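Local coordinates for protein putative ribose operon repressor (Burkholderia thailandensis, PDB 3EGC) that probably acts as a LacI-family transcriptional repressor that binds DNA and regulates a sugar operon, possibly that for ribose, at residues 125-130 and 186-191. Numbering follows the deposited sequence.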
loop_
_atom_site.group_PDB
_atom_site.type_symbol
_atom_site.label_atom_id
_atom_site.label_comp_id
_atom_site.label_asym_id
_atom_site.label_seq_id
_atom_site.Cartn_x
_atom_site.Cartn_y
_atom_site.Cartn_z
ATOM N N HIS A 125 29.144 7.800 -12.369
ATOM C CA HIS A 125 28.182 8.103 -13.452
ATOM C C HIS A 125 28.320 9.541 -13.925
ATOM O O HIS A 125 28.425 10.434 -13.100
ATOM C CB HIS A 125 26.723 7.815 -13.055
ATOM C CG HIS A 125 26.426 6.361 -12.868
ATOM N ND1 HIS A 125 26.229 5.496 -13.920
ATOM C CD2 HIS A 125 26.286 5.625 -11.738
ATOM C CE1 HIS A 125 26.000 4.278 -13.443
ATOM N NE2 HIS A 125 26.009 4.340 -12.119
ATOM N N THR A 126 28.308 9.751 -15.237
ATOM C CA THR A 126 28.342 11.104 -15.765
ATOM C C THR A 126 27.132 11.379 -16.683
ATOM O O THR A 126 26.676 12.492 -16.811
ATOM C CB THR A 126 29.662 11.374 -16.533
ATOM O OG1 THR A 126 29.783 10.441 -17.638
ATOM C CG2 THR A 126 30.861 11.287 -15.590
ATOM N N ARG A 127 26.641 10.340 -17.334
ATOM C CA ARG A 127 25.409 10.426 -18.117
ATOM C C ARG A 127 24.254 10.059 -17.190
ATOM O O ARG A 127 23.869 8.891 -17.084
ATOM C CB ARG A 127 25.467 9.494 -19.320
ATOM C CG ARG A 127 26.379 10.040 -20.489
ATOM C CD ARG A 127 26.415 9.039 -21.669
ATOM N NE ARG A 127 27.438 7.983 -21.468
ATOM C CZ ARG A 127 27.324 6.729 -21.886
ATOM N NH1 ARG A 127 28.309 5.848 -21.648
ATOM N NH2 ARG A 127 26.226 6.348 -22.534
ATOM N N ILE A 128 23.704 11.062 -16.511
ATOM C CA ILE A 128 22.673 10.781 -15.560
ATOM C C ILE A 128 21.345 11.439 -15.919
ATOM O O ILE A 128 21.308 12.622 -16.186
ATOM C CB ILE A 128 23.113 11.177 -14.131
ATOM C CG1 ILE A 128 24.388 10.411 -13.766
ATOM C CG2 ILE A 128 21.998 10.901 -13.149
ATOM C CD1 ILE A 128 24.950 10.788 -12.420
ATOM N N GLY A 129 20.263 10.670 -15.897
ATOM C CA GLY A 129 18.965 11.218 -16.200
ATOM C C GLY A 129 17.978 11.139 -15.020
ATOM O O GLY A 129 18.285 10.606 -13.950
ATOM N N ALA A 130 16.795 11.663 -15.241
ATOM C CA ALA A 130 15.778 11.699 -14.240
ATOM C C ALA A 130 14.384 11.440 -14.875
ATOM O O ALA A 130 14.036 12.044 -15.845
ATOM C CB ALA A 130 15.789 13.088 -13.524
ATOM N N ARG A 186 22.428 7.800 -24.315
ATOM C CA ARG A 186 21.604 7.463 -23.155
ATOM C C ARG A 186 22.399 7.472 -21.850
ATOM O O ARG A 186 23.595 7.176 -21.850
ATOM C CB ARG A 186 20.890 6.117 -23.321
ATOM C CG ARG A 186 21.772 4.898 -23.232
ATOM C CD ARG A 186 21.005 3.695 -22.655
ATOM N NE ARG A 186 21.825 2.487 -22.613
ATOM C CZ ARG A 186 22.686 2.186 -21.658
ATOM N NH1 ARG A 186 22.861 2.988 -20.630
ATOM N NH2 ARG A 186 23.372 1.067 -21.724
ATOM N N PRO A 187 21.718 7.829 -20.744
ATOM C CA PRO A 187 22.292 7.802 -19.393
ATOM C C PRO A 187 22.636 6.372 -18.958
ATOM O O PRO A 187 22.112 5.400 -19.517
ATOM C CB PRO A 187 21.186 8.394 -18.483
ATOM C CG PRO A 187 19.999 8.703 -19.352
ATOM C CD PRO A 187 20.316 8.311 -20.784
ATOM N N THR A 188 23.537 6.278 -17.972
ATOM C CA THR A 188 23.912 5.009 -17.366
ATOM C C THR A 188 23.223 4.931 -16.012
ATOM O O THR A 188 23.231 3.910 -15.361
ATOM C CB THR A 188 25.466 4.917 -17.179
ATOM O OG1 THR A 188 25.949 6.129 -16.609
ATOM C CG2 THR A 188 26.171 4.756 -18.561
ATOM N N ALA A 189 22.661 6.041 -15.584
ATOM C CA ALA A 189 21.922 6.066 -14.336
ATOM C C ALA A 189 20.700 7.013 -14.438
ATOM O O ALA A 189 20.651 7.924 -15.272
ATOM C CB ALA A 189 22.816 6.459 -13.218
ATOM N N LEU A 190 19.710 6.743 -13.597
ATOM C CA LEU A 190 18.484 7.491 -13.559
ATOM C C LEU A 190 18.176 7.783 -12.100
ATOM O O LEU A 190 18.398 6.911 -11.226
ATOM C CB LEU A 190 17.339 6.642 -14.152
ATOM C CG LEU A 190 16.858 6.766 -15.623
ATOM C CD1 LEU A 190 17.729 7.710 -16.536
ATOM C CD2 LEU A 190 16.520 5.414 -16.260
ATOM N N LEU A 191 17.681 8.997 -11.841
ATOM C CA LEU A 191 16.929 9.245 -10.658
ATOM C C LEU A 191 15.452 8.980 -11.017
ATOM O O LEU A 191 14.953 9.520 -12.036
ATOM C CB LEU A 191 17.079 10.698 -10.229
ATOM C CG LEU A 191 16.225 11.262 -9.087
ATOM C CD1 LEU A 191 16.467 10.605 -7.697
ATOM C CD2 LEU A 191 16.316 12.815 -8.977
HETATM O O HOH W 1 27.798 8.097 -17.130
#
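H125 and T188 join the two loops that lead into neighbouring strands. H125 ND1, at the ring edge, meets T188 OG1 at 2.8 Å in a nearly straight hydrogen bond (169°), while NE2 is bonded to E217 on the next strand, so both ring nitrogens hold the imidazole in place. A189 suits the spot beneath: its small CB lies over the centre of the H125 ring, 3.6 Å away, as a CH-pi contact. A water accepts from the N-H groups of T126 and R127 and also bonds T188 OG1. Threonine fits here because its hydroxyl serves histidine and water while its methyl meets R127.

The long chain of R127, bent at chi3 (-85°), reaches back to bring NH2 to R186 O at 2.8 Å, 32° out of the guanidinium plane; T188 CG2 lies over one guanidinium face, toward its rim.

Backbone pairing runs from T188 N to R127 O, G129 N to A189 O (2.8 Å) and L191 N to G129 O (2.7 Å). G129 has no side chain, which lets L190 CD1 lie 3.7 Å from its CA on the face where P187 CG also sits. On the other face I128, A130 and L191 meet helix 138-153. Such parallel, helix-flanked strands typify the Rossmann-like alpha/beta subdomain of LacI-family, periplasmic-binding-protein-type sugar-binding domains.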